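Local coordinates for proteasome accessory factor B/C (PafBC) (Paenarthrobacter aurescens, PDB 6SJ9), which regulates transcription in the bacterial DNA damage response, probably by binding DNA through its winged helix-turn-helix domains, at residues 132-136 against 254-258. Residue numbers count along the deposited sequence, not the author numbering.
Sequences DVDLP and DKLLA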
loop_
_atom_site.group_PDB
_atom_site.type_symbol
_atom_site.label_atom_id
_atom_site.label_comp_id
_atom_site.label_asym_id
_atom_site.label_seq_id
_atom_site.Cartn_x
_atom_site.Cartn_y
_atom_site.Cartn_z
ATOM N N ASP A 132 6.681 -21.705 8.604
ATOM C CA ASP A 132 5.274 -21.954 8.301
ATOM C C ASP A 132 4.558 -20.661 7.884
ATOM O O ASP A 132 3.403 -20.414 8.247
ATOM C CB ASP A 132 4.591 -22.571 9.521
ATOM C CG ASP A 132 3.386 -23.408 9.149
ATOM O OD1 ASP A 132 2.945 -24.232 9.981
ATOM O OD2 ASP A 132 2.900 -23.258 8.011
ATOM N N VAL A 133 5.236 -19.871 7.070
ATOM C CA VAL A 133 4.818 -18.504 6.779
ATOM C C VAL A 133 3.632 -18.499 5.819
ATOM O O VAL A 133 3.499 -19.376 4.957
ATOM C CB VAL A 133 6.033 -17.738 6.229
ATOM C CG1 VAL A 133 7.242 -18.083 7.079
ATOM C CG2 VAL A 133 6.311 -18.133 4.802
ATOM N N ASP A 134 2.747 -17.511 5.978
ATOM C CA ASP A 134 1.581 -17.382 5.100
ATOM C C ASP A 134 1.009 -15.975 5.213
ATOM O O ASP A 134 0.617 -15.564 6.312
ATOM C CB ASP A 134 0.517 -18.441 5.492
ATOM C CG ASP A 134 -0.696 -18.480 4.547
ATOM O OD1 ASP A 134 -1.771 -18.950 4.994
ATOM O OD2 ASP A 134 -0.592 -18.029 3.383
ATOM N N LEU A 135 0.926 -15.246 4.100
ATOM C CA LEU A 135 0.389 -13.893 4.170
ATOM C C LEU A 135 -1.081 -13.949 4.588
ATOM O O LEU A 135 -1.809 -14.864 4.216
ATOM C CB LEU A 135 0.521 -13.163 2.830
ATOM C CG LEU A 135 1.901 -12.726 2.341
ATOM C CD1 LEU A 135 1.861 -12.077 0.939
ATOM C CD2 LEU A 135 2.463 -11.738 3.353
ATOM N N PRO A 136 -1.560 -12.946 5.303
ATOM C CA PRO A 136 -2.979 -12.911 5.672
ATOM C C PRO A 136 -3.882 -12.550 4.497
ATOM O O PRO A 136 -3.437 -12.084 3.439
ATOM C CB PRO A 136 -3.035 -11.822 6.750
ATOM C CG PRO A 136 -1.926 -10.889 6.339
ATOM C CD PRO A 136 -0.828 -11.765 5.783
ATOM N N ASP A 254 -4.513 -25.395 1.378
ATOM C CA ASP A 254 -4.751 -24.420 2.441
ATOM C C ASP A 254 -3.691 -23.317 2.502
ATOM O O ASP A 254 -3.538 -22.665 3.541
ATOM C CB ASP A 254 -4.896 -25.106 3.800
ATOM C CG ASP A 254 -6.017 -26.130 3.812
ATOM O OD1 ASP A 254 -7.163 -25.724 3.530
ATOM O OD2 ASP A 254 -5.760 -27.326 4.086
ATOM N N LYS A 255 -2.961 -23.072 1.413
ATOM C CA LYS A 255 -1.956 -22.015 1.379
ATOM C C LYS A 255 -2.167 -21.106 0.173
ATOM O O LYS A 255 -2.850 -21.454 -0.791
ATOM C CB LYS A 255 -0.533 -22.581 1.351
ATOM C CG LYS A 255 -0.123 -23.291 2.621
ATOM C CD LYS A 255 -0.147 -22.312 3.793
ATOM C CE LYS A 255 1.092 -22.467 4.653
ATOM N NZ LYS A 255 1.304 -23.909 4.944
ATOM N N LEU A 256 -1.577 -19.911 0.252
ATOM C CA LEU A 256 -1.536 -18.976 -0.866
ATOM C C LEU A 256 -2.951 -18.500 -1.221
ATOM O O LEU A 256 -3.488 -18.747 -2.308
ATOM C CB LEU A 256 -0.839 -19.628 -2.065
ATOM C CG LEU A 256 0.476 -20.358 -1.765
ATOM C CD1 LEU A 256 1.177 -20.739 -3.050
ATOM C CD2 LEU A 256 1.382 -19.521 -0.892
ATOM N N LEU A 257 -3.559 -17.807 -0.260
ATOM C CA LEU A 257 -4.964 -17.435 -0.407
ATOM C C LEU A 257 -5.149 -16.388 -1.490
ATOM O O LEU A 257 -6.066 -16.500 -2.309
ATOM C CB LEU A 257 -5.566 -16.981 0.930
ATOM C CG LEU A 257 -6.091 -18.096 1.858
ATOM C CD1 LEU A 257 -7.410 -18.652 1.296
ATOM C CD2 LEU A 257 -5.119 -19.250 2.099
ATOM N N ALA A 258 -4.303 -15.360 -1.513
ATOM C CA ALA A 258 -4.435 -14.363 -2.571
ATOM C C ALA A 258 -4.309 -15.010 -3.945
ATOM O O ALA A 258 -5.050 -14.665 -4.876
ATOM C CB ALA A 258 -3.389 -13.263 -2.409
#
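In the ferredoxin-like fold of the first WCX domain, strand 245-252 leads through the turn at 254-256 into the short helix 257-261, and the extended linker 132-136 runs alongside this connection. Asp254 adopts a positive-phi conformation, directs its carboxylate away from the linker and barely takes part: its O comes no nearer than 4.4 Å to Asp134 OD1, a pair of acceptors with no bond between them. Lys255 makes the main contact. Its side chain leaves sideways and then bends along the linker, so that CD lies 3.9 Å from Asp134 OD1, CE passes 3.9 Å from Val133 O, and NZ forms a salt bridge at 3.5 Å with OD2 of Asp132, the first residue modelled after a gap in the chain. The side chain of Val133 faces away, onto Met630 in helix 627-634 of the second WCX domain, so this part of the linker touches both WCX domains. Leu256, also at positive phi, is the N-cap residue of helix 257-261; its N lies 3.8 Å from Asp134 OD2, and no hydrogen bond joins the two segments. The buried side chain of Leu256 touches Tyr295. In the first turn of the helix, the exposed Leu257 points toward the linker, bringing CD2 to 4.4 Å from Asp134 OD1.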